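Local coordinates for protein serpin (Taeniopygia guttata, PDB 5HGC) that binds the steroid cortisol and belongs to the serpin family, whose members generally inhibit serine proteases, at residues A[183-188]-A[325-330]; A[207-212]-A[268-273]; A[353-358]-A[371-376]. All blocks are in the same frame, centred on the assembly; numbering follows the deposited sequence.

Contact 1 of 3, residues A[183-188]-A[325-330]; sequences FEAEHT and VDEKGT
Two irregular backbones meet where F183 CA lies 4.6 Å from E327 CA, and one weak, bent bond joins their main chains, F183 N to E327 O at 3.1 Å with 134° at the hydrogen. From there residues 183-188 curl through successive turns, H187 N bonding to E184 O and T188 N to A185 O. In 325-330 an Asx turn follows the end of strand 316-325: D326 OD1 accepts from K328 N at 3.1 Å, the N-H coming from above the carboxylate plane. A cis peptide joins K328 to G329. E327 carries most of the contact. Its CG stands anti to the carbonyl carbon (chi1 -60°) and the chain bends at chi2, so that the carboxylate meets T188 tip to tip. T188 OG1 donates to E327 OE1 at 2.6 Å, on the anti lone pair, a short bond that fixes one end of the carboxylate. The aliphatic part of E327 runs along the other segment, with CB 3.9 Å from F183 CB and CG 4.1 Å from A185 CB. E327 O sits at the edge of the F183 ring, which also meets W179 edge-to-face. D326 OD2 forms a salt bridge with K176. The contact lies at the surface, in what is, as in other serpins, the breach region, where 325-330 leaves strand 316-325 and leads into the proximal hinge of the reactive-centre loop. Residues 183-188 link strands 167-176 and 189-194, while F183 and E327 rest on M206 of strand 200-209 and E327 also touches K275 of strand 265-283.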
loop_
_atom_site.group_PDB
_atom_site.type_symbol
_atom_site.label_atom_id
_atom_site.label_comp_id
_atom_site.label_asym_id
_atom_site.label_seq_id
_atom_site.Cartn_x
_atom_site.Cartn_y
_atom_site.Cartn_z
ATOM N N PHE A 183 8.945 -16.879 13.361
ATOM C CA PHE A 183 10.125 -17.611 12.904
ATOM C C PHE A 183 11.054 -17.738 14.124
ATOM O O PHE A 183 11.037 -16.857 14.983
ATOM C CB PHE A 183 10.797 -16.870 11.752
ATOM C CG PHE A 183 9.938 -16.744 10.509
ATOM C CD1 PHE A 183 8.902 -15.788 10.429
ATOM C CD2 PHE A 183 10.184 -17.569 9.390
ATOM C CE1 PHE A 183 8.137 -15.665 9.275
ATOM C CE2 PHE A 183 9.417 -17.449 8.229
ATOM C CZ PHE A 183 8.393 -16.497 8.166
ATOM N N GLU A 184 11.808 -18.840 14.252
ATOM C CA GLU A 184 12.725 -18.991 15.409
ATOM C C GLU A 184 14.020 -18.276 15.051
ATOM O O GLU A 184 14.691 -18.641 14.064
ATOM C CB GLU A 184 12.963 -20.468 15.742
ATOM N N ALA A 185 14.360 -17.243 15.814
ATOM C CA ALA A 185 15.539 -16.420 15.464
ATOM C C ALA A 185 16.870 -17.163 15.542
ATOM O O ALA A 185 17.770 -16.846 14.776
ATOM C CB ALA A 185 15.595 -15.105 16.238
ATOM N N GLU A 186 16.986 -18.164 16.428
ATOM C CA GLU A 186 18.205 -19.020 16.500
ATOM C C GLU A 186 18.562 -19.514 15.100
ATOM O O GLU A 186 19.733 -19.564 14.779
ATOM C CB GLU A 186 18.060 -20.207 17.480
ATOM N N HIS A 187 17.553 -19.790 14.251
ATOM C CA HIS A 187 17.770 -20.389 12.897
ATOM C C HIS A 187 17.846 -19.489 11.678
ATOM O O HIS A 187 17.979 -19.991 10.563
ATOM C CB HIS A 187 16.783 -21.523 12.629
ATOM C CG HIS A 187 16.918 -22.654 13.590
ATOM N ND1 HIS A 187 15.905 -23.015 14.455
ATOM C CD2 HIS A 187 17.970 -23.459 13.871
ATOM C CE1 HIS A 187 16.319 -24.015 15.210
ATOM N NE2 HIS A 187 17.568 -24.299 14.880
ATOM N N THR A 188 17.800 -18.171 11.867
ATOM C CA THR A 188 18.039 -17.246 10.756
ATOM C C THR A 188 19.537 -17.310 10.420
ATOM O O THR A 188 20.348 -17.224 11.344
ATOM C CB THR A 188 17.596 -15.817 11.129
ATOM O OG1 THR A 188 16.185 -15.814 11.348
ATOM C CG2 THR A 188 17.921 -14.809 10.010
ATOM N N VAL A 325 10.147 -6.492 7.929
ATOM C CA VAL A 325 9.855 -7.907 8.121
ATOM C C VAL A 325 10.983 -8.553 8.884
ATOM O O VAL A 325 12.177 -8.503 8.463
ATOM C CB VAL A 325 9.721 -8.607 6.756
ATOM C CG1 VAL A 325 9.502 -10.125 6.923
ATOM C CG2 VAL A 325 8.599 -7.952 5.958
ATOM N N ASP A 326 10.615 -9.187 9.990
ATOM C CA ASP A 326 11.571 -9.977 10.722
ATOM C C ASP A 326 10.911 -11.171 11.457
ATOM O O ASP A 326 9.742 -11.470 11.183
ATOM C CB ASP A 326 12.468 -9.061 11.593
ATOM C CG ASP A 326 11.796 -8.565 12.895
ATOM O OD1 ASP A 326 10.703 -9.026 13.326
ATOM O OD2 ASP A 326 12.422 -7.673 13.506
ATOM N N GLU A 327 11.643 -11.847 12.365
ATOM C CA GLU A 327 11.202 -13.113 12.995
ATOM C C GLU A 327 10.048 -12.984 13.953
ATOM O O GLU A 327 9.364 -13.964 14.188
ATOM C CB GLU A 327 12.343 -13.839 13.719
ATOM C CG GLU A 327 13.519 -14.250 12.854
ATOM C CD GLU A 327 14.566 -13.160 12.767
ATOM O OE1 GLU A 327 15.712 -13.399 12.289
ATOM O OE2 GLU A 327 14.245 -12.029 13.183
ATOM N N LYS A 328 9.814 -11.799 14.504
ATOM C CA LYS A 328 8.901 -11.630 15.678
ATOM C C LYS A 328 7.433 -11.764 15.298
ATOM O O LYS A 328 7.071 -11.293 14.261
ATOM C CB LYS A 328 9.180 -10.286 16.347
ATOM C CG LYS A 328 10.676 -10.064 16.502
ATOM C CD LYS A 328 10.975 -8.888 17.409
ATOM C CE LYS A 328 12.456 -8.512 17.330
ATOM N NZ LYS A 328 12.795 -7.711 18.540
ATOM N N GLY A 329 6.552 -12.315 16.120
ATOM C CA GLY A 329 6.707 -12.490 17.552
ATOM C C GLY A 329 5.380 -13.034 17.993
ATOM O O GLY A 329 4.486 -13.143 17.179
ATOM N N THR A 330 5.252 -13.363 19.271
ATOM C CA THR A 330 4.232 -14.312 19.784
ATOM C C THR A 330 2.774 -13.926 19.499
ATOM O O THR A 330 2.031 -14.709 18.911
ATOM C CB THR A 330 4.493 -14.631 21.293
ATOM O OG1 THR A 330 3.933 -15.907 21.624
ATOM C CG2 THR A 330 3.983 -13.497 22.283
#

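Contact 2 of 3, residues A[207-212]-A[268-273]; sequences YQMGRF and FMNLYF
Four main-chain hydrogen bonds join antiparallel partners in two reciprocal pairs. Q208 N gives to L271 O at 2.9 Å, in the carbonyl plane, while L271 N returns to Q208 O nearly along the C=O axis. G210 N reaches M269 O in plane at 3.0 Å, but M269 N approaches G210 O from above its carbonyl plane, as the chain turns a corner at G210 into strand 211-217 of sheet B. CA-H groups of Y207, beyond the first pair, and M209, between the two, point at L271 O and M269 O, a second, softer contact. One side-chain bond is added: Y207 OH donates to N270 OD1 at 2.6 Å, phenol and amide side by side, 22° apart, and the donor above the carbonyl plane. N270 ND2 has a weak bond to T348 OG1. On that face Y207 CD1 lies 3.3 Å from Y272 CZ over the Y272 ring, the rings oblique at 46°, and M209 CG touches F268 CZ at 3.4 Å. On the other face L271 CD2 sits over the F212 ring while M269 CG meets the ring edge, 3.5 Å from F212 CD2. Strands 200-209, 348-350 and this part of 265-283 belong to sheet C of the serpin fold, 265-283 flanked by 200-209 on one side and, through N270 and Y272 backbone bonds to I349, by parallel 348-350 on the other; F212 and L271 pack on L227 of strand 222-228.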
loop_
_atom_site.group_PDB
_atom_site.type_symbol
_atom_site.label_atom_id
_atom_site.label_comp_id
_atom_site.label_asym_id
_atom_site.label_seq_id
_atom_site.Cartn_x
_atom_site.Cartn_y
_atom_site.Cartn_z
ATOM N N TYR A 207 13.657 -18.936 8.970
ATOM C CA TYR A 207 13.288 -20.336 8.853
ATOM C C TYR A 207 12.262 -20.675 9.881
ATOM O O TYR A 207 12.355 -20.296 11.073
ATOM C CB TYR A 207 14.496 -21.292 9.049
ATOM C CG TYR A 207 14.049 -22.739 9.130
ATOM C CD1 TYR A 207 13.684 -23.435 7.966
ATOM C CD2 TYR A 207 13.925 -23.413 10.387
ATOM C CE1 TYR A 207 13.243 -24.742 8.011
ATOM C CE2 TYR A 207 13.472 -24.741 10.451
ATOM C CZ TYR A 207 13.127 -25.405 9.249
ATOM O OH TYR A 207 12.605 -26.700 9.258
ATOM N N GLN A 208 11.314 -21.473 9.431
ATOM C CA GLN A 208 10.299 -22.003 10.303
ATOM C C GLN A 208 9.748 -23.303 9.698
ATOM O O GLN A 208 9.630 -23.449 8.469
ATOM C CB GLN A 208 9.225 -20.940 10.395
ATOM C CG GLN A 208 8.276 -21.082 11.535
ATOM C CD GLN A 208 7.041 -20.234 11.339
ATOM O OE1 GLN A 208 5.989 -20.627 11.830
ATOM N NE2 GLN A 208 7.142 -19.079 10.615
ATOM N N MET A 209 9.401 -24.248 10.556
ATOM C CA MET A 209 8.747 -25.490 10.101
ATOM C C MET A 209 7.339 -25.588 10.683
ATOM O O MET A 209 7.177 -25.402 11.869
ATOM C CB MET A 209 9.599 -26.672 10.532
ATOM C CG MET A 209 9.146 -28.016 9.976
ATOM S SD MET A 209 10.130 -29.449 10.491
ATOM C CE MET A 209 9.910 -29.442 12.295
ATOM N N GLY A 210 6.310 -25.843 9.877
ATOM C CA GLY A 210 4.970 -25.911 10.432
ATOM C C GLY A 210 3.933 -25.873 9.355
ATOM O O GLY A 210 4.288 -25.910 8.205
ATOM N N ARG A 211 2.655 -25.842 9.728
ATOM C CA ARG A 211 1.553 -25.855 8.766
ATOM C C ARG A 211 1.191 -24.427 8.301
ATOM O O ARG A 211 0.817 -23.592 9.122
ATOM C CB ARG A 211 0.320 -26.556 9.352
ATOM C CG ARG A 211 0.518 -28.037 9.617
ATOM C CD ARG A 211 -0.563 -28.659 10.482
ATOM N NE ARG A 211 -1.791 -28.695 9.721
ATOM C CZ ARG A 211 -2.934 -28.107 10.091
ATOM N NH1 ARG A 211 -3.014 -27.465 11.268
ATOM N NH2 ARG A 211 -4.016 -28.194 9.292
ATOM N N PHE A 212 1.309 -24.150 6.999
ATOM C CA PHE A 212 0.957 -22.858 6.455
ATOM C C PHE A 212 -0.001 -22.974 5.285
ATOM O O PHE A 212 0.046 -23.963 4.528
ATOM C CB PHE A 212 2.218 -22.161 6.003
ATOM C CG PHE A 212 3.272 -22.099 7.057
ATOM C CD1 PHE A 212 3.099 -21.311 8.204
ATOM C CD2 PHE A 212 4.443 -22.822 6.914
ATOM C CE1 PHE A 212 4.091 -21.274 9.191
ATOM C CE2 PHE A 212 5.455 -22.763 7.878
ATOM C CZ PHE A 212 5.276 -22.008 9.032
ATOM N N PHE A 268 1.995 -28.848 5.987
ATOM C CA PHE A 268 3.224 -28.835 6.780
ATOM C C PHE A 268 4.466 -28.746 5.853
ATOM O O PHE A 268 4.548 -29.424 4.802
ATOM C CB PHE A 268 3.259 -30.062 7.649
ATOM C CG PHE A 268 4.373 -30.074 8.633
ATOM C CD1 PHE A 268 4.186 -29.529 9.916
ATOM C CD2 PHE A 268 5.606 -30.637 8.297
ATOM C CE1 PHE A 268 5.233 -29.557 10.863
ATOM C CE2 PHE A 268 6.647 -30.663 9.200
ATOM C CZ PHE A 268 6.476 -30.119 10.493
ATOM N N MET A 269 5.404 -27.865 6.210
ATOM C CA MET A 269 6.529 -27.506 5.330
ATOM C C MET A 269 7.679 -26.837 6.035
ATOM O O MET A 269 7.542 -26.317 7.173
ATOM C CB MET A 269 6.075 -26.597 4.182
ATOM C CG MET A 269 5.593 -25.229 4.615
ATOM S SD MET A 269 5.036 -24.150 3.276
ATOM C CE MET A 269 3.400 -24.805 2.997
ATOM N N ASN A 270 8.792 -26.810 5.320
ATOM C CA ASN A 270 9.928 -26.015 5.690
ATOM C C ASN A 270 9.835 -24.736 4.913
ATOM O O ASN A 270 9.717 -24.776 3.656
ATOM C CB ASN A 270 11.182 -26.761 5.313
ATOM C CG ASN A 270 11.321 -28.008 6.140
ATOM O OD1 ASN A 270 11.338 -27.934 7.372
ATOM N ND2 ASN A 270 11.296 -29.162 5.487
ATOM N N LEU A 271 9.837 -23.624 5.657
ATOM C CA LEU A 271 9.620 -22.294 5.078
ATOM C C LEU A 271 10.840 -21.453 5.342
ATOM O O LEU A 271 11.297 -21.337 6.505
ATOM C CB LEU A 271 8.343 -21.611 5.586
ATOM C CG LEU A 271 7.971 -20.294 4.881
ATOM C CD1 LEU A 271 7.729 -20.388 3.370
ATOM C CD2 LEU A 271 6.758 -19.685 5.598
ATOM N N TYR A 272 11.367 -20.921 4.241
ATOM C CA TYR A 272 12.477 -20.036 4.257
ATOM C C TYR A 272 12.013 -18.726 3.658
ATOM O O TYR A 272 11.501 -18.672 2.526
ATOM C CB TYR A 272 13.646 -20.610 3.460
ATOM C CG TYR A 272 14.330 -21.764 4.132
ATOM C CD1 TYR A 272 15.385 -21.551 5.032
ATOM C CD2 TYR A 272 13.940 -23.077 3.863
ATOM C CE1 TYR A 272 16.019 -22.613 5.657
ATOM C CE2 TYR A 272 14.566 -24.138 4.475
ATOM C CZ TYR A 272 15.602 -23.902 5.368
ATOM O OH TYR A 272 16.187 -24.967 6.000
ATOM N N PHE A 273 12.186 -17.662 4.427
ATOM C CA PHE A 273 11.678 -16.351 4.024
ATOM C C PHE A 273 12.606 -15.262 4.491
ATOM O O PHE A 273 13.014 -15.297 5.620
ATOM C CB PHE A 273 10.261 -16.108 4.534
ATOM C CG PHE A 273 9.618 -14.924 3.899
ATOM C CD1 PHE A 273 9.254 -14.959 2.563
ATOM C CD2 PHE A 273 9.437 -13.747 4.617
ATOM C CE1 PHE A 273 8.680 -13.867 1.941
ATOM C CE2 PHE A 273 8.866 -12.618 4.007
ATOM C CZ PHE A 273 8.483 -12.680 2.659
#

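Contact 3 of 3, residues A[353-358]-A[371-376]; sequences HPFLML and GKIVNP
The F355 ring carries I373 on one face: CB is the atom placed over it, 3.7 Å from F355 CZ and offset toward the rim, a CH-pi contact, with CG1 and CG2 splayed on either side. H353 O lies at the ring edge, F351 meets the ring edge-to-face, and F273 approaches it with planes at about 65°. F355 CG occupies the crowded position between backbone N and carbonyl carbon (chi1 63°), which swings the ring across to I373. An alanine here would remove the ring that I373 CB covers and that meets F351 and F273, and would probably loosen the packing of this part of the core. Four backbone bonds zip the strands of an antiparallel beta hairpin, 355-361 with 366-373, part of sheet B of the serpin fold. I373 N gives to F355 O at 2.9 Å, almost along the C=O axis, and G371 N gives to M357 O at 2.8 Å. On the other face L356 CD2 touches K372 CB at 3.8 Å, against M245 of helix 245-251, and the extended K372 chain carries its NZ to a salt bridge with E249. Past the strand ends, P354 CB packs 4.2 Å from V374 CB, while N34 OD1 accepts from V374 N and N375 N.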
loop_
_atom_site.group_PDB
_atom_site.type_symbol
_atom_site.label_atom_id
_atom_site.label_comp_id
_atom_site.label_asym_id
_atom_site.label_seq_id
_atom_site.Cartn_x
_atom_site.Cartn_y
_atom_site.Cartn_z
ATOM N N HIS A 353 14.357 -16.164 -4.628
ATOM C CA HIS A 353 14.438 -15.417 -5.847
ATOM C C HIS A 353 13.236 -14.397 -5.859
ATOM O O HIS A 353 12.448 -14.372 -4.894
ATOM C CB HIS A 353 14.589 -16.367 -7.036
ATOM C CG HIS A 353 13.421 -17.256 -7.259
ATOM N ND1 HIS A 353 13.319 -18.501 -6.678
ATOM C CD2 HIS A 353 12.288 -17.080 -7.989
ATOM C CE1 HIS A 353 12.178 -19.064 -7.045
ATOM N NE2 HIS A 353 11.531 -18.225 -7.844
ATOM N N PRO A 354 13.115 -13.523 -6.878
ATOM C CA PRO A 354 12.106 -12.473 -6.708
ATOM C C PRO A 354 10.672 -12.980 -6.511
ATOM O O PRO A 354 10.264 -13.977 -7.132
ATOM C CB PRO A 354 12.207 -11.680 -8.026
ATOM C CG PRO A 354 13.611 -11.901 -8.461
ATOM C CD PRO A 354 13.805 -13.366 -8.165
ATOM N N PHE A 355 9.933 -12.259 -5.655
ATOM C CA PHE A 355 8.581 -12.635 -5.211
ATOM C C PHE A 355 7.709 -11.415 -4.923
ATOM O O PHE A 355 8.228 -10.330 -4.705
ATOM C CB PHE A 355 8.703 -13.469 -3.948
ATOM C CG PHE A 355 9.319 -12.733 -2.781
ATOM C CD1 PHE A 355 10.718 -12.661 -2.631
ATOM C CD2 PHE A 355 8.481 -12.143 -1.782
ATOM C CE1 PHE A 355 11.283 -11.984 -1.568
ATOM C CE2 PHE A 355 9.054 -11.522 -0.678
ATOM C CZ PHE A 355 10.452 -11.434 -0.575
ATOM N N LEU A 356 6.402 -11.603 -4.895
ATOM C CA LEU A 356 5.488 -10.602 -4.429
ATOM C C LEU A 356 5.163 -10.814 -2.969
ATOM O O LEU A 356 5.098 -11.976 -2.486
ATOM C CB LEU A 356 4.195 -10.647 -5.219
ATOM C CG LEU A 356 4.314 -10.622 -6.739
ATOM C CD1 LEU A 356 2.928 -10.435 -7.334
ATOM C CD2 LEU A 356 5.236 -9.510 -7.195
ATOM N N MET A 357 4.979 -9.689 -2.255
ATOM C CA MET A 357 4.377 -9.719 -0.926
ATOM C C MET A 357 3.106 -8.813 -0.895
ATOM O O MET A 357 3.178 -7.578 -1.171
ATOM C CB MET A 357 5.383 -9.342 0.123
ATOM C CG MET A 357 4.752 -9.386 1.491
ATOM S SD MET A 357 6.086 -9.228 2.679
ATOM C CE MET A 357 5.367 -9.677 4.267
ATOM N N LEU A 358 1.944 -9.421 -0.622
ATOM C CA LEU A 358 0.690 -8.667 -0.654
ATOM C C LEU A 358 0.075 -8.725 0.741
ATOM O O LEU A 358 -0.163 -9.820 1.286
ATOM C CB LEU A 358 -0.283 -9.190 -1.706
ATOM C CG LEU A 358 0.337 -9.627 -3.038
ATOM C CD1 LEU A 358 -0.719 -10.305 -3.887
ATOM C CD2 LEU A 358 0.959 -8.454 -3.782
ATOM N N GLY A 371 4.011 -5.391 -2.736
ATOM C CA GLY A 371 5.454 -5.384 -2.832
ATOM C C GLY A 371 5.825 -6.322 -3.954
ATOM O O GLY A 371 5.231 -7.388 -4.117
ATOM N N LYS A 372 6.793 -5.916 -4.755
ATOM C CA LYS A 372 7.439 -6.798 -5.675
ATOM C C LYS A 372 8.860 -6.648 -5.206
ATOM O O LYS A 372 9.419 -5.558 -5.295
ATOM C CB LYS A 372 7.243 -6.305 -7.126
ATOM C CG LYS A 372 8.113 -7.082 -8.065
ATOM C CD LYS A 372 8.009 -6.604 -9.461
ATOM C CE LYS A 372 9.139 -7.242 -10.274
ATOM N NZ LYS A 372 8.949 -6.883 -11.711
ATOM N N ILE A 373 9.409 -7.706 -4.621
ATOM C CA ILE A 373 10.748 -7.683 -4.050
ATOM C C ILE A 373 11.640 -8.420 -5.033
ATOM O O ILE A 373 11.564 -9.640 -5.122
ATOM C CB ILE A 373 10.808 -8.365 -2.658
ATOM C CG1 ILE A 373 9.931 -7.631 -1.606
ATOM C CG2 ILE A 373 12.227 -8.311 -2.098
ATOM C CD1 ILE A 373 8.466 -7.420 -1.899
ATOM N N VAL A 374 12.427 -7.683 -5.817
ATOM C CA VAL A 374 13.452 -8.295 -6.663
ATOM C C VAL A 374 14.798 -8.335 -5.916
ATOM O O VAL A 374 15.628 -9.189 -6.172
ATOM C CB VAL A 374 13.526 -7.686 -8.109
ATOM C CG1 VAL A 374 12.202 -7.049 -8.512
ATOM C CG2 VAL A 374 14.598 -6.638 -8.259
ATOM N N ASN A 375 15.010 -7.436 -4.967
ATOM C CA ASN A 375 16.265 -7.441 -4.239
ATOM C C ASN A 375 16.058 -6.955 -2.806
ATOM O O ASN A 375 15.991 -5.775 -2.558
ATOM C CB ASN A 375 17.297 -6.630 -5.016
ATOM C CG ASN A 375 18.681 -6.617 -4.381
ATOM O OD1 ASN A 375 18.914 -6.925 -3.184
ATOM N ND2 ASN A 375 19.620 -6.196 -5.191
ATOM N N PRO A 376 15.987 -7.890 -1.844
ATOM C CA PRO A 376 15.693 -7.496 -0.488
ATOM C C PRO A 376 16.874 -6.815 0.242
ATOM O O PRO A 376 16.757 -6.524 1.440
ATOM C CB PRO A 376 15.323 -8.837 0.174
ATOM C CG PRO A 376 16.119 -9.872 -0.552
ATOM C CD PRO A 376 16.240 -9.353 -1.954
#

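Contacts 1 and 2 have centres 12 Å apart and meet where the F183 ring lies over strand 200-209, F183 CD2 being 3.6 Å from Q208 NE2. Residues 207-212 and 268-273 both fall between the two segments of contact 1 along the chain, while contact 3 follows later. Contacts 2 and 3 are 18 Å apart by centres and join through aromatic packing, F273 CE1 to F355 CE2 at 3.5 Å. Contact 1 reaches contact 3, 19 Å away by centres, through V325 CG2, which is 4.0 Å from M357 CE. Bound cortisol is nearer to contact 3, about 9 Å from the L358 side chain, than to contact 2, about 13 Å from that of F212.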